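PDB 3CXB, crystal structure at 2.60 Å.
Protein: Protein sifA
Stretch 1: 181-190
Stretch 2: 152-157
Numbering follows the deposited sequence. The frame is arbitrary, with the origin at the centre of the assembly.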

ATOM      1  N   ILE A 181       6.889 -12.862  -6.843  1.00 75.28           N
ATOM      2  CA  ILE A 181       5.528 -12.684  -6.341  1.00 72.78           C
ATOM      3  C   ILE A 181       4.581 -12.216  -7.436  1.00 75.32           C
ATOM      4  O   ILE A 181       3.451 -12.688  -7.525  1.00 74.74           O
ATOM      5  CB  ILE A 181       5.480 -11.660  -5.189  1.00 75.07           C
ATOM      6  CG1 ILE A 181       6.289 -12.174  -3.995  1.00 71.59           C
ATOM      7  CG2 ILE A 181       4.032 -11.425  -4.752  1.00 71.15           C
ATOM      8  CD1 ILE A 181       6.313 -11.215  -2.804  1.00 70.24           C
ATOM      9  N   GLU A 182       5.032 -11.279  -8.261  1.00 74.86           N
ATOM     10  CA  GLU A 182       4.196 -10.790  -9.351  1.00 79.34           C
ATOM     11  C   GLU A 182       3.800 -11.964 -10.249  1.00 83.93           C
ATOM     12  O   GLU A 182       2.748 -11.945 -10.900  1.00 81.55           O
ATOM     13  CB  GLU A 182       4.942  -9.744 -10.178  1.00 77.39           C
ATOM     14  CG  GLU A 182       4.146  -9.284 -11.383  1.00 74.18           C
ATOM     15  CD  GLU A 182       4.860  -8.242 -12.205  1.00 71.85           C
ATOM     16  OE1 GLU A 182       6.073  -8.409 -12.459  1.00 70.35           O
ATOM     17  OE2 GLU A 182       4.202  -7.264 -12.612  1.00 69.42           O
ATOM     18  N   GLY A 183       4.664 -12.978 -10.277  1.00 86.49           N
ATOM     19  CA  GLY A 183       4.414 -14.163 -11.076  1.00 84.58           C
ATOM     20  C   GLY A 183       3.157 -14.892 -10.636  1.00 79.80           C
ATOM     21  O   GLY A 183       2.326 -15.246 -11.464  1.00 78.33           O
ATOM     22  N   TYR A 184       3.008 -15.113  -9.334  1.00 80.71           N
ATOM     23  CA  TYR A 184       1.833 -15.799  -8.807  1.00 83.03           C
ATOM     24  C   TYR A 184       0.557 -15.180  -9.347  1.00 87.00           C
ATOM     25  O   TYR A 184      -0.477 -15.829  -9.392  1.00 91.98           O
ATOM     26  CB  TYR A 184       1.815 -15.727  -7.283  1.00 80.11           C
ATOM     27  CG  TYR A 184       2.863 -16.587  -6.615  1.00 76.08           C
ATOM     28  CD1 TYR A 184       2.690 -17.965  -6.495  1.00 72.92           C
ATOM     29  CD2 TYR A 184       4.032 -16.028  -6.106  1.00 72.71           C
ATOM     30  CE1 TYR A 184       3.660 -18.770  -5.878  1.00 66.49           C
ATOM     31  CE2 TYR A 184       5.007 -16.821  -5.491  1.00 67.90           C
ATOM     32  CZ  TYR A 184       4.819 -18.187  -5.377  1.00 65.28           C
ATOM     33  OH  TYR A 184       5.793 -18.940  -4.745  1.00 62.08           O
ATOM     34  N   LEU A 185       0.633 -13.920  -9.752  1.00 92.96           N
ATOM     35  CA  LEU A 185      -0.532 -13.228 -10.285  1.00 96.17           C
ATOM     36  C   LEU A 185      -0.638 -13.433 -11.789  1.00 97.83           C
ATOM     37  O   LEU A 185      -1.734 -13.427 -12.357  1.00 97.03           O
ATOM     38  CB  LEU A 185      -0.456 -11.729  -9.986  1.00 96.09           C
ATOM     39  CG  LEU A 185      -0.609 -11.244  -8.543  1.00 93.70           C
ATOM     40  CD1 LEU A 185       0.567 -11.704  -7.723  1.00 93.79           C
ATOM     41  CD2 LEU A 185      -0.685  -9.734  -8.525  1.00 92.41           C
ATOM     42  N   TYR A 186       0.510 -13.590 -12.436  1.00 98.82           N
ATOM     43  CA  TYR A 186       0.536 -13.810 -13.872  1.00 99.95           C
ATOM     44  C   TYR A 186       0.142 -15.250 -14.171  1.00 98.79           C
ATOM     45  O   TYR A 186      -0.474 -15.540 -15.199  1.00 93.49           O
ATOM     46  CB  TYR A 186       1.925 -13.504 -14.425  1.00100.31           C
ATOM     47  CG  TYR A 186       2.031 -12.119 -15.014  1.00105.98           C
ATOM     48  CD1 TYR A 186       1.276 -11.763 -16.125  1.00108.27           C
ATOM     49  CD2 TYR A 186       2.900 -11.171 -14.477  1.00108.81           C
ATOM     50  CE1 TYR A 186       1.383 -10.499 -16.695  1.00109.18           C
ATOM     51  CE2 TYR A 186       3.013  -9.899 -15.038  1.00109.48           C
ATOM     52  CZ  TYR A 186       2.251  -9.572 -16.148  1.00109.35           C
ATOM     53  OH  TYR A 186       2.346  -8.321 -16.713  1.00108.62           O
ATOM     54  N   THR A 187       0.489 -16.147 -13.256  1.00 98.31           N
ATOM     55  CA  THR A 187       0.160 -17.554 -13.410  1.00 99.45           C
ATOM     56  C   THR A 187      -1.337 -17.716 -13.166  1.00 95.46           C
ATOM     57  O   THR A 187      -1.978 -18.597 -13.736  1.00 98.62           O
ATOM     58  CB  THR A 187       0.957 -18.421 -12.413  1.00 99.28           C
ATOM     59  OG1 THR A 187       0.691 -19.806 -12.660  1.00104.10           O
ATOM     60  CG2 THR A 187       0.578 -18.082 -10.987  1.00103.92           C
ATOM     61  N   GLU A 188      -1.889 -16.845 -12.327  1.00 95.32           N
ATOM     62  CA  GLU A 188      -3.315 -16.858 -12.010  1.00 94.51           C
ATOM     63  C   GLU A 188      -4.044 -16.017 -13.050  1.00 96.28           C
ATOM     64  O   GLU A 188      -5.274 -16.031 -13.131  1.00100.77           O
ATOM     65  CB  GLU A 188      -3.547 -16.272 -10.618  1.00 92.06           C
ATOM     66  CG  GLU A 188      -3.192 -17.198  -9.471  1.00 82.25           C
ATOM     67  CD  GLU A 188      -4.359 -18.062  -9.051  1.00 76.96           C
ATOM     68  OE1 GLU A 188      -4.173 -18.926  -8.163  1.00 71.61           O
ATOM     69  OE2 GLU A 188      -5.466 -17.868  -9.606  1.00 74.78           O
ATOM     70  N   LEU A 189      -3.269 -15.279 -13.840  1.00 99.29           N
ATOM     71  CA  LEU A 189      -3.829 -14.433 -14.884  1.00102.78           C
ATOM     72  C   LEU A 189      -4.567 -15.374 -15.821  1.00105.43           C
ATOM     73  O   LEU A 189      -5.740 -15.174 -16.130  1.00 97.49           O
ATOM     74  CB  LEU A 189      -2.716 -13.709 -15.642  1.00105.07           C
ATOM     75  CG  LEU A 189      -3.103 -12.498 -16.501  1.00108.90           C
ATOM     76  CD1 LEU A 189      -1.860 -11.994 -17.218  1.00112.39           C
ATOM     77  CD2 LEU A 189      -4.184 -12.855 -17.507  1.00111.60           C
ATOM     78  N   ARG A 190      -3.864 -16.406 -16.273  1.00106.89           N
ATOM     79  CA  ARG A 190      -4.453 -17.397 -17.152  1.00107.59           C
ATOM     80  C   ARG A 190      -4.605 -18.671 -16.334  1.00103.11           C
ATOM     81  O   ARG A 190      -3.658 -19.444 -16.176  1.00109.34           O
ATOM     82  CB  ARG A 190      -3.560 -17.632 -18.377  1.00113.39           C
ATOM     83  CG  ARG A 190      -2.084 -17.926 -18.080  1.00123.62           C
ATOM     84  CD  ARG A 190      -1.197 -16.680 -18.192  1.00132.46           C
ATOM     85  NE  ARG A 190       0.225 -17.026 -18.255  1.00141.17           N
ATOM     86  CZ  ARG A 190       1.212 -16.156 -18.460  1.00145.41           C
ATOM     87  NH1 ARG A 190       0.948 -14.868 -18.625  1.00148.09           N
ATOM     88  NH2 ARG A 190       2.469 -16.575 -18.514  1.00148.73           N
TER
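Stretch 2 (152-157) YSEIVD

Stretch 1 is helical through most of its length. The helix enters from earlier in the chain and is held by backbone hydrogen bonds such as Tyr186 N to Glu182 O (3.2 Å) and Thr187 N to Gly183 O (2.7 Å); towards Arg190, with phi/psi of -109/97, the chain has left the helical conformation. Stretch 2 is the end of a strand and the turn that follows it. Tyr152 and Ser153 are extended, with phi/psi of -52/134 and -126/109, after which Glu154 and Ile155 adopt helix-like angles of -71/-12 and -69/-30. The turn is closed by a hydrogen bond from Val156 N to Ser153 O (3.2 Å), and Asp157 continues with positive phi (52/57). A side-chain bond from Tyr152 OH to Asp157 OD1 (2.9 Å) ties the two ends of the segment together.

The two backbones remain well apart, leaving the contact to side chains. Glu182 lies nearest Ser153, with 7.5 Å between Glu182 CA and Ser153 CA, and one helical turn later Leu185 lies nearest Ile155, with 7.4 Å between Leu185 CA and Ile155 CA. The order of these pairs shows that both chains advance in the same general sense across the contact, although the turn in stretch 2 leaves no single strand axis to set against the helix. The contacting residues Leu185, Tyr186 and Leu189 are spaced three, four and seven residues on from Glu182, and so fall with it on one side of the segment, while Gly183, Tyr184 and Thr187 take no part. The contact buries 304 Å², summed over both sides.

Ile155 is the centre of the contact and gives up more surface to it than any other residue of either stretch. Its CA-to-CB bond points toward the helix, and its side chain, with chi1 and chi2 both m, meets three residues of stretch 1, Leu185, Tyr186 and Leu189. Ile155 CG2 lies 3.9 Å from Leu185 CB, and Ile155 CD1 lies 3.9 Å from Leu189 CD1. Ile155 CG1 sits over one face of the Tyr186 ring, 3.4 Å from the ring centroid and 23° off the normal, a CH-pi arrangement; the approach of Ile155 CG1 to Tyr186 CZ, at 3.1 Å, is notably tight. The Tyr186 CA-to-CB bond runs sideways to stretch 2, but the far end of the side chain comes nearer, so that the ring reaches Ile155 and its hydroxyl passes Glu154, with Tyr186 OH 4.1 Å from Glu154 CG.

Leu185 extends the apolar contact to Val156, with Leu185 CD2 3.8 Å from Val156 CG1. The polar contact lies at the Glu182 end. Glu182 also leaves its backbone sideways, yet its t, t conformation at chi1 and chi2 extends the carboxylate to the strand end, where Ser153 OG donates a hydrogen bond to Glu182 OE2 at 2.6 Å. This short bond joins the strand end to the helix, and the apolar packing around Ile155 continues the contact along the same side.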

ATOM      1  N   TYR A 152       6.888  -0.609 -10.936  1.00 46.83           N
ATOM      2  CA  TYR A 152       5.531  -0.684 -11.464  1.00 47.59           C
ATOM      3  C   TYR A 152       5.100  -2.063 -11.937  1.00 49.71           C
ATOM      4  O   TYR A 152       5.837  -2.736 -12.651  1.00 51.30           O
ATOM      5  CB  TYR A 152       5.390   0.297 -12.617  1.00 45.43           C
ATOM      6  CG  TYR A 152       4.040   0.277 -13.279  1.00 45.12           C
ATOM      7  CD1 TYR A 152       2.945   0.902 -12.689  1.00 44.24           C
ATOM      8  CD2 TYR A 152       3.857  -0.359 -14.498  1.00 45.21           C
ATOM      9  CE1 TYR A 152       1.699   0.904 -13.294  1.00 43.76           C
ATOM     10  CE2 TYR A 152       2.612  -0.371 -15.113  1.00 46.45           C
ATOM     11  CZ  TYR A 152       1.534   0.267 -14.506  1.00 45.64           C
ATOM     12  OH  TYR A 152       0.306   0.276 -15.125  1.00 42.29           O
ATOM     13  N   SER A 153       3.899  -2.476 -11.551  1.00 50.85           N
ATOM     14  CA  SER A 153       3.358  -3.768 -11.964  1.00 51.35           C
ATOM     15  C   SER A 153       2.003  -3.512 -12.609  1.00 54.40           C
ATOM     16  O   SER A 153       1.042  -3.186 -11.916  1.00 55.89           O
ATOM     17  CB  SER A 153       3.186  -4.671 -10.753  1.00 50.42           C
ATOM     18  OG  SER A 153       2.586  -5.896 -11.116  1.00 47.59           O
ATOM     19  N   GLU A 154       1.917  -3.666 -13.927  1.00 59.44           N
ATOM     20  CA  GLU A 154       0.661  -3.392 -14.625  1.00 64.50           C
ATOM     21  C   GLU A 154      -0.448  -4.393 -14.369  1.00 62.07           C
ATOM     22  O   GLU A 154      -1.592  -4.154 -14.734  1.00 61.82           O
ATOM     23  CB  GLU A 154       0.892  -3.258 -16.130  1.00 74.81           C
ATOM     24  CG  GLU A 154       0.843  -4.556 -16.913  1.00 86.98           C
ATOM     25  CD  GLU A 154       0.892  -4.312 -18.413  1.00 94.88           C
ATOM     26  OE1 GLU A 154       1.980  -3.948 -18.923  1.00101.01           O
ATOM     27  OE2 GLU A 154      -0.162  -4.470 -19.074  1.00100.88           O
ATOM     28  N   ILE A 155      -0.115  -5.517 -13.749  1.00 60.68           N
ATOM     29  CA  ILE A 155      -1.135  -6.510 -13.432  1.00 59.36           C
ATOM     30  C   ILE A 155      -2.038  -5.951 -12.345  1.00 56.26           C
ATOM     31  O   ILE A 155      -3.209  -6.287 -12.272  1.00 56.01           O
ATOM     32  CB  ILE A 155      -0.507  -7.842 -12.956  1.00 62.08           C
ATOM     33  CG1 ILE A 155       0.045  -8.582 -14.167  1.00 63.48           C
ATOM     34  CG2 ILE A 155      -1.541  -8.720 -12.264  1.00 61.39           C
ATOM     35  CD1 ILE A 155      -0.984  -8.738 -15.286  1.00 64.69           C
ATOM     36  N   VAL A 156      -1.474  -5.099 -11.500  1.00 52.64           N
ATOM     37  CA  VAL A 156      -2.214  -4.450 -10.428  1.00 49.14           C
ATOM     38  C   VAL A 156      -2.347  -2.952 -10.740  1.00 46.63           C
ATOM     39  O   VAL A 156      -3.082  -2.228 -10.059  1.00 44.49           O
ATOM     40  CB  VAL A 156      -1.481  -4.592  -9.102  1.00 47.30           C
ATOM     41  CG1 VAL A 156      -1.586  -5.998  -8.596  1.00 45.07           C
ATOM     42  CG2 VAL A 156      -0.029  -4.209  -9.290  1.00 50.01           C
ATOM     43  N   ASP A 157      -1.650  -2.514 -11.793  1.00 44.07           N
ATOM     44  CA  ASP A 157      -1.608  -1.113 -12.220  1.00 41.21           C
ATOM     45  C   ASP A 157      -1.240  -0.256 -11.015  1.00 42.07           C
ATOM     46  O   ASP A 157      -1.948   0.671 -10.626  1.00 42.35           O
ATOM     47  CB  ASP A 157      -2.939  -0.677 -12.795  1.00 38.32           C
ATOM     48  CG  ASP A 157      -2.898   0.729 -13.309  1.00 39.70           C
ATOM     49  OD1 ASP A 157      -1.790   1.295 -13.431  1.00 41.49           O
ATOM     50  OD2 ASP A 157      -3.976   1.274 -13.600  1.00 39.19           O
TER